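Local coordinates for protein uncharacterized CBS domain-containing proteins (PDB 2P3H) that is of unknown function but probably binds flavin adenine dinucleotide, this chain being the CorC_HlyC transporter-associated domain of a CBS-domain membrane protein, at residues W14-D17 / G18-L22. Residues are numbered along the deposited sequence; the frame is centred on the assembly and turned at random.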
ATOM      1  N   TRP A  14      -9.252   0.771  -3.250  1.00 29.77           N
ATOM      2  CA  TRP A  14      -9.281   2.150  -2.754  1.00 30.09           C
ATOM      3  C   TRP A  14      -8.560   3.083  -3.724  1.00 30.23           C
ATOM      4  O   TRP A  14      -7.647   2.684  -4.458  1.00 29.77           O
ATOM      5  CB  TRP A  14      -8.588   2.271  -1.375  1.00 29.97           C
ATOM      6  CG  TRP A  14      -9.159   1.367  -0.329  1.00 29.29           C
ATOM      7  CD1 TRP A  14     -10.096   1.687   0.633  1.00 29.07           C
ATOM      8  CD2 TRP A  14      -8.822  -0.013  -0.129  1.00 30.25           C
ATOM      9  NE1 TRP A  14     -10.361   0.560   1.398  1.00 29.76           N
ATOM     10  CE2 TRP A  14      -9.581  -0.480   0.947  1.00 30.76           C
ATOM     11  CE3 TRP A  14      -7.941  -0.904  -0.775  1.00 31.35           C
ATOM     12  CZ2 TRP A  14      -9.499  -1.806   1.395  1.00 29.20           C
ATOM     13  CZ3 TRP A  14      -7.857  -2.215  -0.310  1.00 29.74           C
ATOM     14  CH2 TRP A  14      -8.626  -2.643   0.764  1.00 29.81           C
ATOM     15  N   LEU A  15      -9.002   4.336  -3.731  1.00 30.14           N
ATOM     16  CA  LEU A  15      -8.267   5.427  -4.349  1.00 30.57           C
ATOM     17  C   LEU A  15      -7.817   6.259  -3.171  1.00 31.09           C
ATOM     18  O   LEU A  15      -8.656   6.645  -2.340  1.00 31.29           O
ATOM     19  CB  LEU A  15      -9.221   6.279  -5.225  1.00 30.25           C
ATOM     20  CG  LEU A  15      -8.536   7.528  -5.845  1.00 31.12           C
ATOM     21  CD1 LEU A  15      -7.405   7.165  -6.800  1.00 35.10           C
ATOM     22  CD2 LEU A  15      -9.588   8.423  -6.547  1.00 31.50           C
ATOM     23  N   ILE A  16      -6.515   6.540  -3.075  1.00 31.21           N
ATOM     24  CA  ILE A  16      -6.010   7.324  -1.941  1.00 31.23           C
ATOM     25  C   ILE A  16      -5.047   8.407  -2.396  1.00 31.91           C
ATOM     26  O   ILE A  16      -4.461   8.322  -3.482  1.00 31.78           O
ATOM     27  CB  ILE A  16      -5.348   6.437  -0.834  1.00 31.13           C
ATOM     28  CG1 ILE A  16      -3.957   5.949  -1.278  1.00 31.45           C
ATOM     29  CG2 ILE A  16      -6.253   5.220  -0.479  1.00 31.15           C
ATOM     30  CD1 ILE A  16      -3.188   5.168  -0.174  1.00 32.04           C
ATOM     31  N   ASP A  17      -4.885   9.428  -1.562  1.00 31.67           N
ATOM     32  CA  ASP A  17      -3.889  10.475  -1.796  1.00 31.84           C
ATOM     33  C   ASP A  17      -2.460   9.982  -1.596  1.00 32.41           C
ATOM     34  O   ASP A  17      -2.200   9.052  -0.823  1.00 32.66           O
ATOM     35  CB  ASP A  17      -4.150  11.657  -0.869  1.00 31.23           C
ATOM     36  CG  ASP A  17      -5.423  12.386  -1.218  1.00 34.87           C
ATOM     37  OD1 ASP A  17      -5.984  12.122  -2.299  1.00 37.23           O
ATOM     38  OD2 ASP A  17      -5.867  13.226  -0.410  1.00 34.51           O
ATOM     39  N   GLY A  18      -1.531  10.645  -2.269  1.00 33.83           N
ATOM     40  CA  GLY A  18      -0.127  10.240  -2.223  1.00 33.07           C
ATOM     41  C   GLY A  18       0.515  10.438  -0.866  1.00 33.72           C
ATOM     42  O   GLY A  18       1.513   9.775  -0.560  1.00 34.20           O
ATOM     43  N   ASP A  19      -0.049  11.334  -0.055  1.00 32.93           N
ATOM     44  CA  ASP A  19       0.504  11.650   1.263  1.00 33.83           C
ATOM     45  C   ASP A  19      -0.286  11.022   2.408  1.00 33.39           C
ATOM     46  O   ASP A  19      -0.144  11.401   3.575  1.00 32.63           O
ATOM     47  CB  ASP A  19       0.624  13.164   1.441  1.00 35.02           C
ATOM     48  CG  ASP A  19      -0.724  13.853   1.545  1.00 35.58           C
ATOM     49  OD1 ASP A  19      -1.776  13.207   1.332  1.00 38.27           O
ATOM     50  OD2 ASP A  19      -0.724  15.061   1.856  1.00 37.60           O
ATOM     51  N   THR A  20      -1.090  10.017   2.082  1.00 32.69           N
ATOM     52  CA  THR A  20      -1.878   9.339   3.108  1.00 32.69           C
ATOM     53  C   THR A  20      -0.980   8.694   4.173  1.00 32.33           C
ATOM     54  O   THR A  20      -0.086   7.926   3.834  1.00 33.13           O
ATOM     55  CB  THR A  20      -2.765   8.254   2.476  1.00 31.54           C
ATOM     56  OG1 THR A  20      -3.610   8.847   1.471  1.00 33.78           O
ATOM     57  CG2 THR A  20      -3.647   7.603   3.545  1.00 31.14           C
ATOM     58  N   PRO A  21      -1.224   9.005   5.452  1.00 32.99           N
ATOM     59  CA  PRO A  21      -0.433   8.396   6.523  1.00 32.98           C
ATOM     60  C   PRO A  21      -0.570   6.887   6.502  1.00 32.88           C
ATOM     61  O   PRO A  21      -1.669   6.365   6.251  1.00 32.91           O
ATOM     62  CB  PRO A  21      -1.069   8.985   7.783  1.00 32.62           C
ATOM     63  CG  PRO A  21      -1.611  10.367   7.306  1.00 33.78           C
ATOM     64  CD  PRO A  21      -2.197   9.996   5.984  1.00 33.25           C
ATOM     65  N   LEU A  22       0.531   6.181   6.740  1.00 33.22           N
ATOM     66  CA  LEU A  22       0.494   4.730   6.709  1.00 34.48           C
ATOM     67  C   LEU A  22      -0.456   4.111   7.717  1.00 34.36           C
ATOM     68  O   LEU A  22      -1.123   3.127   7.403  1.00 34.70           O
ATOM     69  CB  LEU A  22       1.904   4.144   6.891  1.00 34.15           C
ATOM     70  CG  LEU A  22       2.715   4.293   5.607  1.00 36.82           C
ATOM     71  CD1 LEU A  22       4.181   3.991   5.861  1.00 37.17           C
ATOM     72  CD2 LEU A  22       2.164   3.400   4.476  1.00 38.33           C
TER
HETATM   73  O   HOH W   1      -4.087  14.909   0.642  1.00 49.39           O
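Thr20 OG1 stands anti to its own carbonyl carbon and beside its backbone N (chi1 -57°), which turns the hydroxyl back onto Asp17 O. The motif is a type I beta turn, Asp17 to Thr20, leading from strand 13-17 of the antiparallel sheet into helix 22-29, with Pro21 at the N-cap position. Two donors grip Asp17 O from the same face of its carbonyl plane. Thr20 N makes the turn-closing bond, 3.3 Å from Asp17 O with an N-H...O angle of 157°, and lies well above that plane. The hydroxyl is nearer, Thr20 OG1 to Asp17 O being 2.7 Å, and is tilted from the plane by 31°. Ile16 and Thr20 cross at about a right angle, Ile16 CD1 lying 4.1 Å from Thr20 CB; both side chains also touch Val25 and Ile41, tying turn and strand to two helices. The Asp17 and Asp19 carboxylates would be expected to repel, with OD2 of Asp17 4.4 Å from OD1 of Asp19. Lys95 of strand 92-100 forms a salt bridge to Asp17 OD1, while one water oxygen lies 2.7 Å from Asp17 OD2 and 3.0 Å from Asp19 OD1, bridging the two carboxylates.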